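Local coordinates for formiminotetrahydrofolate cyclodeaminase (Thermotoga maritima, PDB 1O5H), which probably catalyses the loss of ammonia from 5-formiminotetrahydrofolate to give 5,10-methenyltetrahydrofolate, as a formiminotetrahydrofolate cyclodeaminase, at residues A[72-77]-A[132-137]; A[148-153]-A[204-209]. All blocks are in the same frame, centred on the assembly; numbering follows the deposited sequence.

Contact 1: A[72-77]-A[132-137]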
loop_
_atom_site.group_PDB
_atom_site.type_symbol
_atom_site.label_atom_id
_atom_site.label_comp_id
_atom_site.label_asym_id
_atom_site.label_seq_id
_atom_site.Cartn_x
_atom_site.Cartn_y
_atom_site.Cartn_z
ATOM N N GLU A 72 15.356 -3.405 -19.231
ATOM C CA GLU A 72 16.502 -3.559 -18.340
ATOM C C GLU A 72 16.793 -2.277 -17.581
ATOM O O GLU A 72 17.236 -2.312 -16.436
ATOM C CB GLU A 72 17.727 -4.013 -19.099
ATOM C CG GLU A 72 17.754 -5.520 -19.275
ATOM C CD GLU A 72 18.400 -5.961 -20.589
ATOM O OE1 GLU A 72 18.517 -5.131 -21.522
ATOM O OE2 GLU A 72 18.785 -7.149 -20.704
ATOM N N ARG A 73 16.514 -1.152 -18.231
ATOM C CA ARG A 73 16.672 0.163 -17.641
ATOM C C ARG A 73 15.745 0.331 -16.433
ATOM O O ARG A 73 16.141 0.913 -15.416
ATOM C CB ARG A 73 16.396 1.237 -18.701
ATOM C CG ARG A 73 16.916 2.635 -18.353
ATOM C CD ARG A 73 16.226 3.783 -19.111
ATOM N NE ARG A 73 14.777 3.783 -18.883
ATOM C CZ ARG A 73 14.175 4.286 -17.800
ATOM N NH1 ARG A 73 14.893 4.860 -16.831
ATOM N NH2 ARG A 73 12.848 4.220 -17.684
ATOM N N ILE A 74 14.523 -0.185 -16.546
ATOM C CA ILE A 74 13.536 -0.066 -15.488
ATOM C C ILE A 74 13.900 -0.977 -14.330
ATOM O O ILE A 74 13.920 -0.552 -13.172
ATOM C CB ILE A 74 12.123 -0.401 -16.012
ATOM C CG1 ILE A 74 11.673 0.659 -17.008
ATOM C CG2 ILE A 74 11.126 -0.465 -14.862
ATOM C CD1 ILE A 74 10.455 0.291 -17.776
ATOM N N VAL A 75 14.176 -2.234 -14.644
ATOM C CA VAL A 75 14.653 -3.159 -13.633
ATOM C C VAL A 75 15.714 -2.495 -12.740
ATOM O O VAL A 75 15.593 -2.479 -11.512
ATOM C CB VAL A 75 15.208 -4.412 -14.277
ATOM C CG1 VAL A 75 15.943 -5.263 -13.253
ATOM C CG2 VAL A 75 14.072 -5.183 -14.904
ATOM N N GLU A 76 16.726 -1.918 -13.368
ATOM C CA GLU A 76 17.809 -1.247 -12.653
ATOM C C GLU A 76 17.295 -0.076 -11.816
ATOM O O GLU A 76 17.709 0.080 -10.669
ATOM C CB GLU A 76 18.924 -0.823 -13.633
ATOM C CG GLU A 76 19.823 0.321 -13.169
ATOM C CD GLU A 76 20.930 -0.109 -12.225
ATOM O OE1 GLU A 76 22.087 -0.259 -12.701
ATOM O OE2 GLU A 76 20.646 -0.286 -11.015
ATOM N N ALA A 77 16.386 0.721 -12.376
ATOM C CA ALA A 77 15.799 1.853 -11.641
ATOM C C ALA A 77 14.941 1.418 -10.444
ATOM O O ALA A 77 14.956 2.051 -9.383
ATOM C CB ALA A 77 14.995 2.754 -12.570
ATOM N N ALA A 132 5.681 6.256 -10.849
ATOM C CA ALA A 132 4.509 6.492 -11.681
ATOM C C ALA A 132 4.905 6.540 -13.139
ATOM O O ALA A 132 4.310 5.870 -13.939
ATOM C CB ALA A 132 3.817 7.763 -11.279
ATOM N N HIS A 133 5.927 7.314 -13.477
ATOM C CA HIS A 133 6.372 7.431 -14.867
ATOM C C HIS A 133 6.755 6.083 -15.457
ATOM O O HIS A 133 6.508 5.832 -16.644
ATOM C CB HIS A 133 7.521 8.441 -15.048
ATOM C CG HIS A 133 7.063 9.869 -15.157
ATOM N ND1 HIS A 133 6.390 10.357 -16.259
ATOM C CD2 HIS A 133 7.181 10.915 -14.301
ATOM C CE1 HIS A 133 6.110 11.638 -16.076
ATOM N NE2 HIS A 133 6.578 12.002 -14.895
ATOM N N GLU A 134 7.331 5.201 -14.648
ATOM C CA GLU A 134 7.695 3.892 -15.154
ATOM C C GLU A 134 6.469 3.022 -15.364
ATOM O O GLU A 134 6.402 2.236 -16.326
ATOM C CB GLU A 134 8.682 3.188 -14.234
ATOM C CG GLU A 134 9.972 3.956 -13.940
ATOM C CD GLU A 134 10.887 4.148 -15.137
ATOM O OE1 GLU A 134 10.414 4.271 -16.284
ATOM O OE2 GLU A 134 12.111 4.205 -14.926
ATOM N N LEU A 135 5.494 3.169 -14.469
ATOM C CA LEU A 135 4.259 2.415 -14.576
ATOM C C LEU A 135 3.568 2.869 -15.814
ATOM O O LEU A 135 2.977 2.056 -16.503
ATOM C CB LEU A 135 3.371 2.590 -13.352
ATOM C CG LEU A 135 3.895 1.877 -12.100
ATOM C CD1 LEU A 135 2.976 1.997 -10.934
ATOM C CD2 LEU A 135 4.121 0.412 -12.385
ATOM N N GLU A 136 3.680 4.145 -16.164
ATOM C CA GLU A 136 3.093 4.549 -17.441
ATOM C C GLU A 136 3.787 3.848 -18.631
ATOM O O GLU A 136 3.122 3.348 -19.556
ATOM C CB GLU A 136 3.081 6.050 -17.625
ATOM C CG GLU A 136 2.217 6.443 -18.794
ATOM C CD GLU A 136 2.136 7.931 -19.009
ATOM O OE1 GLU A 136 2.401 8.722 -18.075
ATOM O OE2 GLU A 136 1.773 8.310 -20.140
ATOM N N LYS A 137 5.114 3.788 -18.602
ATOM C CA LYS A 137 5.827 3.078 -19.654
ATOM C C LYS A 137 5.436 1.613 -19.644
ATOM O O LYS A 137 5.167 1.045 -20.697
ATOM C CB LYS A 137 7.339 3.278 -19.548
ATOM C CG LYS A 137 7.775 4.639 -20.097
ATOM C CD LYS A 137 9.171 5.070 -19.651
ATOM C CE LYS A 137 9.438 6.498 -20.096
ATOM N NZ LYS A 137 10.887 6.781 -20.242
#
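Arg-73 and Glu-134 form a salt bridge through one arginine nitrogen. NH2 of Arg-73 lies 2.9 Å from OE2 of Glu-134 and is offered to the syn lone pair of that oxygen. The same NH2 is 2.8 Å from OE1 of Glu-134, but this second bond is weak because the N-H is badly aimed. OE1 sits at the edge of the guanidinium, in its plane, whereas OE2 is tilted out of it. The two flat groups are turned 34° apart, and the arginine side chain runs nearly perpendicular to that of the glutamate.

The ends of Arg-73 and Lys-137 gather round a further acid. OE2 of Glu-70 makes a salt bridge to NH2 of Arg-73 and a long, weak ion pair with NZ of Lys-137. Glu-70 probably offsets the nearness of the two like charges, NZ of Lys-137 and NH2 of Arg-73, 4.1 Å apart.

The pairing joins helices 68-100 and 107-141, consecutive members of an all-helical bundle reported as a new fold. The short segments run nearly antiparallel, at 152°, with axes 11.4 Å apart. Long side chains bridge this wide spacing.

Aliphatic carbons of helix 68-100 lie against the carboxylate of Glu-134. A bend at chi2 (-67°) brings this carboxylate alongside Ile-74, the two side chains running antiparallel. CG1 of Ile-74 is 4.0 Å from CD of Glu-134. CB of Ala-77 approaches OE2 of Glu-134 at 4.0 Å. Replacing Glu-134 by an alanine would probably leave NH2 of Arg-73 without its partner on helix 107-141 and open a gap beside Ile-74.

Contact 2: A[148-153]-A[204-209]; sequences SDTLNA and KMLEGI
The backbone O of Ser-148 accepts a 2.8 Å hydrogen bond from N of Asn-152, and the helical turn so closed is packed on by Ile-209. No hydrogen bond crosses between 148-153 and 204-209. The contact is apolar packing within an all-helical bundle: the first turns of helix 147-172 meet the last part of helix 178-206 and the 3-10 turn that follows it.

Leu-206 meets two residues of helix 147-172. Its CG is anti to the carbonyl carbon (chi1 -67°), which lets CD1 reach the helix opposite. CD1 of Leu-206 lies 3.8 Å from CB of Thr-150 and also touches CG2 of that threonine. Thr-150 stands roughly perpendicular to Leu-206. Leu-151 meets the same leucine nearer its root, with its CG 4.0 Å from CB of Leu-206. The two leucines lie alongside, pointing opposite ways.

Ile-209 touches through CD1, the end of its longer branch. CD1 of Ile-209 rests 4.0 Å from CB of Ser-148 and also lies against the backbone of that residue. CD1 of Leu-151 is also 4.2 Å from CD1 of Ile-209.

The same turns of helix 147-172 also meet the second subunit. OD1 of Asp-149 takes a hydrogen bond from N of Gly-36 of the second subunit, and ND2 of Asn-152 gives one to OD1 of Asn-167 of that subunit. Leu-151 also packs on Val-166 of the second subunit.

Both Leu-206 and Ile-209 start out toward helix 147-172, and between them the turn is closed by a bond of 3.1 Å from N of Ile-209 to O of Leu-206.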
loop_
_atom_site.group_PDB
_atom_site.type_symbol
_atom_site.label_atom_id
_atom_site.label_comp_id
_atom_site.label_asym_id
_atom_site.label_seq_id
_atom_site.Cartn_x
_atom_site.Cartn_y
_atom_site.Cartn_z
ATOM N N SER A 148 -2.418 -6.534 -14.821
ATOM C CA SER A 148 -2.928 -6.539 -13.457
ATOM C C SER A 148 -1.843 -6.064 -12.483
ATOM O O SER A 148 -2.072 -5.176 -11.659
ATOM C CB SER A 148 -3.432 -7.922 -13.074
ATOM O OG SER A 148 -2.399 -8.676 -12.486
ATOM N N ASP A 149 -0.642 -6.621 -12.598
ATOM C CA ASP A 149 0.416 -6.243 -11.671
ATOM C C ASP A 149 0.837 -4.795 -11.818
ATOM O O ASP A 149 1.139 -4.133 -10.842
ATOM C CB ASP A 149 1.600 -7.166 -11.798
ATOM C CG ASP A 149 1.295 -8.542 -11.315
ATOM O OD1 ASP A 149 0.607 -8.659 -10.278
ATOM O OD2 ASP A 149 1.698 -9.569 -11.901
ATOM N N THR A 150 0.845 -4.293 -13.033
ATOM C CA THR A 150 1.087 -2.880 -13.234
ATOM C C THR A 150 0.026 -2.035 -12.550
ATOM O O THR A 150 0.357 -1.068 -11.857
ATOM C CB THR A 150 1.085 -2.585 -14.708
ATOM O OG1 THR A 150 2.140 -3.345 -15.318
ATOM C CG2 THR A 150 1.446 -1.120 -14.957
ATOM N N LEU A 151 -1.242 -2.397 -12.752
ATOM C CA LEU A 151 -2.353 -1.647 -12.197
ATOM C C LEU A 151 -2.226 -1.661 -10.698
ATOM O O LEU A 151 -2.332 -0.635 -10.049
ATOM C CB LEU A 151 -3.675 -2.276 -12.589
ATOM C CG LEU A 151 -4.693 -1.354 -13.249
ATOM C CD1 LEU A 151 -5.989 -2.068 -13.298
ATOM C CD2 LEU A 151 -4.847 0.011 -12.539
ATOM N N ASN A 152 -1.956 -2.833 -10.153
ATOM C CA ASN A 152 -1.823 -2.970 -8.738
ATOM C C ASN A 152 -0.779 -2.011 -8.277
ATOM O O ASN A 152 -0.967 -1.317 -7.269
ATOM C CB ASN A 152 -1.425 -4.397 -8.389
ATOM C CG ASN A 152 -2.570 -5.358 -8.524
ATOM O OD1 ASN A 152 -3.712 -4.962 -8.830
ATOM N ND2 ASN A 152 -2.296 -6.620 -8.266
ATOM N N ALA A 153 0.324 -1.947 -9.018
ATOM C CA ALA A 153 1.410 -1.084 -8.602
ATOM C C ALA A 153 0.999 0.379 -8.709
ATOM O O ALA A 153 1.373 1.188 -7.862
ATOM C CB ALA A 153 2.643 -1.360 -9.362
ATOM N N LYS A 204 -6.614 4.496 -17.106
ATOM C CA LYS A 204 -7.423 4.590 -18.308
ATOM C C LYS A 204 -6.957 3.535 -19.312
ATOM O O LYS A 204 -7.754 2.736 -19.764
ATOM C CB LYS A 204 -7.356 6.017 -18.876
ATOM C CG LYS A 204 -8.434 6.393 -19.901
HETATM N N MSE A 205 -5.662 3.514 -19.619
HETATM C CA MSE A 205 -5.047 2.479 -20.443
HETATM C C MSE A 205 -5.328 1.032 -20.000
HETATM O O MSE A 205 -5.574 0.173 -20.812
HETATM C CB MSE A 205 -3.556 2.705 -20.454
HETATM C CG MSE A 205 -2.872 2.544 -21.795
HETATM SE SE MSE A 205 -1.068 3.208 -21.493
HETATM C CE MSE A 205 -1.481 5.159 -20.882
ATOM N N LEU A 206 -5.326 0.762 -18.708
ATOM C CA LEU A 206 -5.407 -0.611 -18.269
ATOM C C LEU A 206 -6.748 -1.065 -17.718
ATOM O O LEU A 206 -6.905 -2.238 -17.401
ATOM C CB LEU A 206 -4.324 -0.878 -17.227
ATOM C CG LEU A 206 -2.881 -0.823 -17.703
ATOM C CD1 LEU A 206 -1.997 -1.503 -16.701
ATOM C CD2 LEU A 206 -2.775 -1.497 -19.042
ATOM N N GLU A 207 -7.730 -0.181 -17.591
ATOM C CA GLU A 207 -8.967 -0.588 -16.884
ATOM C C GLU A 207 -9.632 -1.834 -17.513
ATOM O O GLU A 207 -10.245 -2.650 -16.816
ATOM C CB GLU A 207 -9.975 0.577 -16.724
ATOM C CG GLU A 207 -10.585 1.081 -18.040
ATOM C CD GLU A 207 -12.097 1.332 -17.978
ATOM O OE1 GLU A 207 -12.786 0.759 -17.100
ATOM O OE2 GLU A 207 -12.610 2.098 -18.836
ATOM N N GLY A 208 -9.483 -1.987 -18.822
ATOM C CA GLY A 208 -10.170 -3.048 -19.539
ATOM C C GLY A 208 -9.725 -4.470 -19.235
ATOM O O GLY A 208 -10.392 -5.443 -19.594
ATOM N N ILE A 209 -8.596 -4.619 -18.575
ATOM C CA ILE A 209 -8.083 -5.959 -18.391
ATOM C C ILE A 209 -8.962 -6.698 -17.424
ATOM O O ILE A 209 -8.894 -7.909 -17.294
ATOM C CB ILE A 209 -6.676 -5.916 -17.838
ATOM C CG1 ILE A 209 -6.718 -5.443 -16.379
ATOM C CG2 ILE A 209 -5.819 -5.023 -18.718
ATOM C CD1 ILE A 209 -5.424 -5.578 -15.606
#

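How the contacts relate
Contacts 1 and 2 use four different helices of the bundle, and their centres lie 15 Å apart. They follow in series along the chain, with helices 107-141 and 147-172 adjacent in sequence. Leu-135 joins them: its CD1 packs 3.4 Å from C of Ala-153. Contact 1 is only partly buried and is chiefly ionic, with charged groups at its outer edge. Contact 2 is buried and apolar, although its centre is about 18 Å from the centre of the chain, that of contact 1 about 14 Å. The second subunit probably contributes to this burial, since it reaches contact 2 but does not touch the segments of contact 1.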